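Local coordinates for sulfhydryl oxidase Erv1p (Arabidopsis thaliana, PDB 2HJ3), which catalyses FAD-dependent oxidation of thiols to disulfides with reduction of oxygen to hydrogen peroxide, serving protein import and folding in the mitochondrial intermembrane space, at the interface of chains A and B. Numbering follows the deposited sequence. Chains: chain A/B, Sulfhydryl oxidase Erv1p.

Contact 1: the interface of chains A and B. Residues chain A 39, 42-43, 46; chain B 39, 42-43, 46.
A:Ile46 and B:Ile46 point at each other tip to tip, their CD1 methyls 3.9 Å apart. Such like-with-like pairs lie about the two-fold, while the contacts of isoleucine with aspartate or glutamate each occur twice, chains exchanged. Each isoleucine slides past the aspartate of the opposite helix, the two side chains running in opposite directions. In B:Ile46, CG1 anti to the carbonyl carbon (chi1 -73°), with the chain extended beyond it, carries CD1 to A:Glu42, while the branch methyl CG2 faces CB of A:Asp39 at 4.0 Å. A:Glu42 offers its aliphatic part: its CG sits 3.7 Å from CD1 of B:Ile46, the side chains crossing at about a right angle. The bend of A:Glu42 at chi2 (53°) turns its carboxylate off this apolar line. The CG atoms of A:Glu42 and B:Glu42 meet at 3.9 Å, with carboxylate planes turned 81° apart. An alanine in place of B:Ile46 would probably open a gap beside A:Glu42 CG and A:Asp39 CB and leave the A:Ile46 methyl without its opposite number. CD1 of A:Leu43 meets CD1 of B:Leu43 at 3.9 Å, the side chains at a slant. No direct polar bond crosses the patch; instead a water lies 3.1 Å from A:Asp39 OD1 and 2.7 Å from B:Glu42 OE2. A:Asp39 OD1 and B:Glu42 OE2 stand 4.4 Å apart, so the water may ease a repulsion between like charges. All eight residues come from helix 34-50, where positions 39, 42, 43 and 46 line one face that packs against its symmetry mate in the homodimer of this C-terminal ERV/ALR domain, a helical bundle that binds FAD.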
# COMPACT_ATOMS: atom_id res chain seq x y z
N ASP A 39 1.59 -2.73 -12.97
CA ASP A 39 1.85 -2.68 -11.54
C ASP A 39 0.61 -2.32 -10.75
O ASP A 39 0.34 -2.91 -9.71
CB ASP A 39 2.97 -1.67 -11.23
CG ASP A 39 4.30 -2.09 -11.83
OD1 ASP A 39 4.46 -3.29 -12.12
OD2 ASP A 39 5.17 -1.21 -12.01
N GLU A 42 -1.52 -5.32 -10.60
CA GLU A 42 -0.90 -6.33 -9.75
C GLU A 42 -1.02 -5.93 -8.29
O GLU A 42 -1.24 -6.77 -7.41
CB GLU A 42 0.57 -6.52 -10.15
CG GLU A 42 1.33 -7.60 -9.36
CD GLU A 42 0.63 -8.96 -9.36
OE1 GLU A 42 0.01 -9.32 -10.38
OE2 GLU A 42 0.72 -9.69 -8.34
N LEU A 43 -0.90 -4.63 -8.03
CA LEU A 43 -1.01 -4.10 -6.68
C LEU A 43 -2.39 -4.41 -6.09
O LEU A 43 -2.50 -4.83 -4.94
CB LEU A 43 -0.78 -2.58 -6.69
CG LEU A 43 -1.10 -1.83 -5.39
CD1 LEU A 43 -0.22 -2.34 -4.26
CD2 LEU A 43 -0.89 -0.34 -5.60
N ILE A 46 -2.62 -8.15 -5.35
CA ILE A 46 -1.86 -8.44 -4.15
C ILE A 46 -2.67 -8.04 -2.92
O ILE A 46 -2.80 -8.82 -1.98
CB ILE A 46 -0.49 -7.72 -4.16
CG1 ILE A 46 0.38 -8.31 -5.28
CG2 ILE A 46 0.20 -7.86 -2.81
CD1 ILE A 46 1.74 -7.68 -5.42
N ASP B 39 4.17 -12.47 -3.57
CA ASP B 39 3.37 -11.25 -3.54
C ASP B 39 3.99 -10.15 -2.70
O ASP B 39 3.99 -8.99 -3.09
CB ASP B 39 1.96 -11.56 -3.04
CG ASP B 39 1.12 -12.27 -4.09
OD1 ASP B 39 1.61 -12.42 -5.23
OD2 ASP B 39 -0.02 -12.67 -3.78
N GLU B 42 6.98 -8.80 -4.70
CA GLU B 42 6.53 -7.99 -5.84
C GLU B 42 5.92 -6.70 -5.31
O GLU B 42 6.00 -5.65 -5.95
CB GLU B 42 5.51 -8.78 -6.66
CG GLU B 42 4.93 -8.02 -7.84
CD GLU B 42 5.95 -7.73 -8.95
OE1 GLU B 42 7.04 -8.35 -8.96
OE2 GLU B 42 5.66 -6.88 -9.81
N LEU B 43 5.32 -6.77 -4.13
CA LEU B 43 4.73 -5.59 -3.54
C LEU B 43 5.79 -4.51 -3.30
O LEU B 43 5.54 -3.33 -3.55
CB LEU B 43 4.06 -5.94 -2.22
CG LEU B 43 3.73 -4.69 -1.40
CD1 LEU B 43 2.80 -3.81 -2.20
CD2 LEU B 43 3.11 -5.08 -0.07
N ILE B 46 6.86 -3.08 -6.68
CA ILE B 46 5.85 -2.17 -7.21
C ILE B 46 5.97 -0.81 -6.53
O ILE B 46 5.88 0.23 -7.18
CB ILE B 46 4.43 -2.74 -7.01
CG1 ILE B 46 4.20 -3.90 -7.99
CG2 ILE B 46 3.39 -1.66 -7.23
CD1 ILE B 46 2.98 -4.75 -7.66
O HOH W 1 3.46 -6.10 -11.24

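Contact 2: the interface of chains A and B. Residues chain A 7-8, 12-13, 16; chain B 19, 23, 105-106.
Helix 10-27 of chain A and the loop leading into it meet helix 10-27 of chain B, together with the end of the short helix 102-105 and the residue after it. This is part of the dimer interface of the ERV/ALR sulfhydryl oxidase fold, a four-helix bundle that holds FAD. Between the helices, A:Leu13 crosses B:Thr23 obliquely: its CD1 methyl lies 3.5 Å from CB and 3.6 Å from CG2 of the threonine. CG of A:Leu13 is anti to the backbone N (chi1 -176°), a setting that carries the methyl to B:Thr23. One turn on along chain A, and one turn back along chain B, CB of A:Ala16 packs 3.9 Å from CB of B:Thr19, as expected of antiparallel helices. Within chain B, the hydroxyl OG1 of B:Thr23 donates to the carbonyl O of B:Thr19 at a short 2.4 Å, with a C=O...donor angle of 159°, which fixes the rotation of the hydroxyl. In the loop, A:Val8 divides its branches: CG1 reaches tip to tip toward OG1 of B:Thr23 at 3.6 Å, whereas CG2 comes to the indole of B:Trp106 at its edge, in the ring plane, 4.0 Å from CZ3. One indole face carries CG of B:Arg105, 3.2 Å above the plane and offset toward the rim. The B:Arg105 backbone O in turn meets CB of A:Pro7 at 3.8 Å, placing the chain A loop beside an FAD-binding residue of chain B.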
# COMPACT_ATOMS: atom_id res chain seq x y z
N PRO A 7 -2.54 -1.68 19.25
CA PRO A 7 -2.23 -0.54 18.35
C PRO A 7 -2.77 -0.81 16.94
O PRO A 7 -2.91 -1.96 16.53
CB PRO A 7 -0.72 -0.40 18.33
CG PRO A 7 -0.29 -1.85 18.59
CD PRO A 7 -1.29 -2.36 19.65
N VAL A 8 -3.07 0.26 16.21
CA VAL A 8 -3.59 0.14 14.85
C VAL A 8 -4.80 -0.79 14.75
O VAL A 8 -4.66 -2.01 14.70
CB VAL A 8 -2.48 -0.35 13.88
CG1 VAL A 8 -3.08 -0.71 12.53
CG2 VAL A 8 -1.43 0.74 13.69
N ASP A 12 -7.79 2.26 11.63
CA ASP A 12 -6.53 2.97 11.39
C ASP A 12 -5.88 2.43 10.12
O ASP A 12 -5.31 3.19 9.33
CB ASP A 12 -5.57 2.81 12.56
CG ASP A 12 -6.03 3.54 13.82
OD1 ASP A 12 -6.22 4.78 13.75
OD2 ASP A 12 -6.19 2.88 14.87
N LEU A 13 -5.95 1.11 9.93
CA LEU A 13 -5.37 0.47 8.76
C LEU A 13 -6.08 0.99 7.52
O LEU A 13 -5.45 1.44 6.57
CB LEU A 13 -5.52 -1.06 8.86
CG LEU A 13 -4.87 -1.88 7.75
CD1 LEU A 13 -3.36 -1.75 7.86
CD2 LEU A 13 -5.28 -3.34 7.84
N ALA A 16 -5.25 4.63 6.62
CA ALA A 16 -3.89 4.73 6.12
C ALA A 16 -3.83 4.22 4.68
O ALA A 16 -3.30 4.89 3.79
CB ALA A 16 -2.96 3.92 7.02
N THR B 19 2.29 2.58 8.07
CA THR B 19 1.26 1.93 8.87
C THR B 19 0.74 0.72 8.12
O THR B 19 0.51 -0.33 8.70
CB THR B 19 0.09 2.89 9.17
OG1 THR B 19 0.56 4.00 9.95
CG2 THR B 19 -1.01 2.18 9.94
N THR B 23 1.82 -3.09 9.28
CA THR B 23 0.70 -3.91 9.74
C THR B 23 0.68 -5.16 8.87
O THR B 23 0.41 -6.26 9.36
CB THR B 23 -0.64 -3.17 9.59
OG1 THR B 23 -0.55 -1.90 10.25
CG2 THR B 23 -1.76 -3.99 10.22
N ARG B 105 4.98 -1.41 17.96
CA ARG B 105 4.27 -0.35 17.28
C ARG B 105 3.21 -0.93 16.36
O ARG B 105 2.26 -0.24 15.98
CB ARG B 105 5.27 0.50 16.48
CG ARG B 105 4.62 1.64 15.73
CD ARG B 105 4.00 2.64 16.68
NE ARG B 105 2.85 3.30 16.08
CZ ARG B 105 2.19 4.30 16.65
NH1 ARG B 105 2.58 4.77 17.83
NH2 ARG B 105 1.13 4.83 16.05
N TRP B 106 3.35 -2.22 16.02
CA TRP B 106 2.43 -2.89 15.11
C TRP B 106 1.75 -4.13 15.69
O TRP B 106 2.09 -5.25 15.25
CB TRP B 106 3.16 -3.25 13.81
CG TRP B 106 4.05 -2.15 13.34
CD1 TRP B 106 5.40 -2.19 13.19
CD2 TRP B 106 3.65 -0.80 13.06
NE1 TRP B 106 5.88 -0.95 12.84
CE2 TRP B 106 4.83 -0.08 12.75
CE3 TRP B 106 2.42 -0.12 13.04
CZ2 TRP B 106 4.81 1.29 12.43
CZ3 TRP B 106 2.40 1.23 12.72
CH2 TRP B 106 3.59 1.92 12.42

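The C-alpha centres of contact 1 and contact 2 lie about 20 Å apart, and no residue is common to both. Contact 1 draws on helix 34-50 of each chain, whereas contact 2 draws on helix 10-27 of both, an N-terminal loop of one and the 102-105 region of the other. Both belong to one two-fold interface, so contact 2 recurs with the chains exchanged. Neither contains a direct polar bond between the chains, which suggests that apolar packing carries much of the homodimer at these patches. Through its FAD-binding arginine, contact 2 also brings the interface close to cofactor-binding elements.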